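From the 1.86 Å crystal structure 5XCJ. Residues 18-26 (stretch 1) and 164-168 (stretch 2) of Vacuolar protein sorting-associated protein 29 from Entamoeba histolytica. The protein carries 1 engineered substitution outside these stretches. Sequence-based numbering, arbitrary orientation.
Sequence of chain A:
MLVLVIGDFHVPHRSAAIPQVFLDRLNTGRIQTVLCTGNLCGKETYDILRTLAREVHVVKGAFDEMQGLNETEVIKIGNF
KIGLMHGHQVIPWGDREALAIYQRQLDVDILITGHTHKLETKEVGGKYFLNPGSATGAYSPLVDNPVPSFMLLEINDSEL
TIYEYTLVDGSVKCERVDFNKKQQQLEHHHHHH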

# COMPACT_ATOMS: atom_id res chain seq x y z
N ILE A 18 -1.63 -5.42 13.67
CA ILE A 18 -2.69 -5.11 12.73
C ILE A 18 -4.00 -5.27 13.49
O ILE A 18 -4.21 -6.26 14.16
CB ILE A 18 -2.71 -6.09 11.55
CG1 ILE A 18 -1.33 -6.15 10.88
CG2 ILE A 18 -3.78 -5.68 10.55
CD1 ILE A 18 -1.20 -7.26 9.87
N PRO A 19 -4.90 -4.30 13.35
CA PRO A 19 -6.17 -4.38 14.07
C PRO A 19 -6.93 -5.63 13.64
O PRO A 19 -6.94 -5.99 12.47
CB PRO A 19 -6.90 -3.12 13.63
CG PRO A 19 -5.81 -2.16 13.28
CD PRO A 19 -4.72 -3.00 12.68
N GLN A 20 -7.58 -6.28 14.60
CA GLN A 20 -8.30 -7.51 14.32
C GLN A 20 -9.41 -7.30 13.30
O GLN A 20 -9.66 -8.15 12.47
CB GLN A 20 -8.85 -8.16 15.59
CG GLN A 20 -9.30 -9.59 15.39
CD GLN A 20 -8.23 -10.47 14.78
OE1 GLN A 20 -7.09 -10.47 15.22
NE2 GLN A 20 -8.60 -11.23 13.77
N VAL A 21 -10.05 -6.13 13.34
CA VAL A 21 -11.14 -5.83 12.43
C VAL A 21 -10.65 -5.88 10.99
O VAL A 21 -11.34 -6.40 10.13
CB VAL A 21 -11.82 -4.47 12.73
CG1 VAL A 21 -12.74 -4.60 13.93
CG2 VAL A 21 -10.79 -3.38 12.97
N PHE A 22 -9.47 -5.34 10.74
CA PHE A 22 -8.90 -5.35 9.40
C PHE A 22 -8.67 -6.79 8.95
O PHE A 22 -8.96 -7.15 7.82
CB PHE A 22 -7.55 -4.62 9.39
CG PHE A 22 -7.66 -3.13 9.35
CD1 PHE A 22 -8.90 -2.51 9.43
CD2 PHE A 22 -6.53 -2.34 9.21
CE1 PHE A 22 -9.00 -1.14 9.38
CE2 PHE A 22 -6.63 -0.96 9.17
CZ PHE A 22 -7.87 -0.36 9.26
N LEU A 23 -8.13 -7.59 9.86
CA LEU A 23 -7.86 -9.00 9.58
C LEU A 23 -9.13 -9.78 9.29
O LEU A 23 -9.18 -10.56 8.36
CB LEU A 23 -7.09 -9.63 10.73
CG LEU A 23 -5.65 -9.16 10.86
CD1 LEU A 23 -4.97 -9.74 12.08
CD2 LEU A 23 -4.87 -9.49 9.60
N ASP A 24 -10.17 -9.55 10.07
CA ASP A 24 -11.43 -10.25 9.84
C ASP A 24 -12.01 -9.89 8.47
O ASP A 24 -12.52 -10.75 7.76
CB ASP A 24 -12.45 -9.90 10.92
CG ASP A 24 -12.07 -10.43 12.28
OD1 ASP A 24 -11.13 -11.24 12.35
OD2 ASP A 24 -12.70 -10.05 13.27
N ARG A 25 -11.94 -8.61 8.12
CA ARG A 25 -12.42 -8.15 6.83
C ARG A 25 -11.62 -8.69 5.64
O ARG A 25 -12.18 -9.10 4.64
CB ARG A 25 -12.40 -6.62 6.79
CG ARG A 25 -12.51 -6.04 5.39
CD ARG A 25 -13.91 -6.21 4.85
NE ARG A 25 -13.99 -5.95 3.41
CZ ARG A 25 -13.58 -6.79 2.47
NH1 ARG A 25 -13.03 -7.95 2.80
NH2 ARG A 25 -13.70 -6.46 1.20
N LEU A 26 -10.30 -8.63 5.76
CA LEU A 26 -9.38 -9.10 4.74
C LEU A 26 -9.43 -10.62 4.51
O LEU A 26 -9.29 -11.09 3.39
CB LEU A 26 -7.96 -8.64 5.05
CG LEU A 26 -7.70 -7.13 5.00
CD1 LEU A 26 -6.31 -6.76 5.46
CD2 LEU A 26 -8.01 -6.55 3.64
N GLU A 164 -10.77 3.35 0.58
CA GLU A 164 -9.83 3.75 1.61
C GLU A 164 -10.31 3.37 3.01
O GLU A 164 -11.25 3.97 3.52
CB GLU A 164 -9.59 5.26 1.57
CG GLU A 164 -9.32 5.85 0.20
CD GLU A 164 -9.15 7.36 0.27
OE1 GLU A 164 -9.46 7.95 1.32
OE2 GLU A 164 -8.70 7.96 -0.72
N TYR A 165 -9.65 2.40 3.64
CA TYR A 165 -10.03 1.98 4.98
C TYR A 165 -9.09 2.53 6.04
O TYR A 165 -7.88 2.40 5.91
CB TYR A 165 -10.07 0.45 5.09
CG TYR A 165 -11.21 -0.20 4.33
CD1 TYR A 165 -12.46 -0.37 4.91
CD2 TYR A 165 -11.04 -0.62 3.03
CE1 TYR A 165 -13.49 -0.95 4.22
CE2 TYR A 165 -12.07 -1.21 2.32
CZ TYR A 165 -13.30 -1.36 2.92
OH TYR A 165 -14.32 -1.94 2.22
N THR A 166 -9.65 3.15 7.06
CA THR A 166 -8.88 3.70 8.17
C THR A 166 -9.55 3.38 9.50
O THR A 166 -10.76 3.23 9.58
CB THR A 166 -8.70 5.22 8.06
OG1 THR A 166 -9.97 5.87 8.04
CG2 THR A 166 -7.93 5.57 6.79
N LEU A 167 -8.75 3.26 10.55
CA LEU A 167 -9.29 3.00 11.88
C LEU A 167 -9.09 4.27 12.68
O LEU A 167 -7.97 4.59 13.07
CB LEU A 167 -8.55 1.83 12.53
CG LEU A 167 -8.90 1.43 13.96
CD1 LEU A 167 -10.34 0.95 14.05
CD2 LEU A 167 -7.95 0.38 14.48
N VAL A 168 -10.17 5.01 12.90
CA VAL A 168 -10.09 6.25 13.65
C VAL A 168 -10.96 6.24 14.89
O VAL A 168 -12.15 5.93 14.83
CB VAL A 168 -10.51 7.45 12.79
CG1 VAL A 168 -10.38 8.74 13.59
CG2 VAL A 168 -9.70 7.50 11.51

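The helix beginning at Gln 20 packs against strand 164-168 in a roughly antiparallel sense (151° between their directions), and no hydrogen bond crosses the 253 Å² contact; apolar packing dominates. Leu 167 has the largest area covered, 63 Å². Its CA-to-CB bond points toward the helix, and with chi1 t and chi2 p its two methyls reach different partners: CD2 lies 3.5 Å from CG of Pro 19, while CD1 is 4.5 Å from CG2 of Val 21. Pro 19, at the N-cap position, offers a compact apolar ring, and its carbonyl O accepts the backbone bond from Leu 23 N (3.3 Å).

The CA-to-CB bond of Phe 22 points sideways to the strand, but with chi1 m (-80°) the end of its ring comes nearer. Phe 22 CZ lies 4.0 Å from Leu 167 CB and 3.9 Å from Leu 167 N; Leu 167 N lies at the ring edge, near its plane. Phe 22 is buried. One turn on, Arg 25 has chi1 and chi3 t, with turns at chi2 (p) and chi4 (76°). Its NE stands 4.2 Å from OH of Tyr 165, near the guanidinium plane but too far for a hydrogen bond. The CA-to-CB bond of Tyr 165 (chi1 m) points toward the helix, whereas that of intervening Thr 166 points away, in keeping with the usual alternation along a strand.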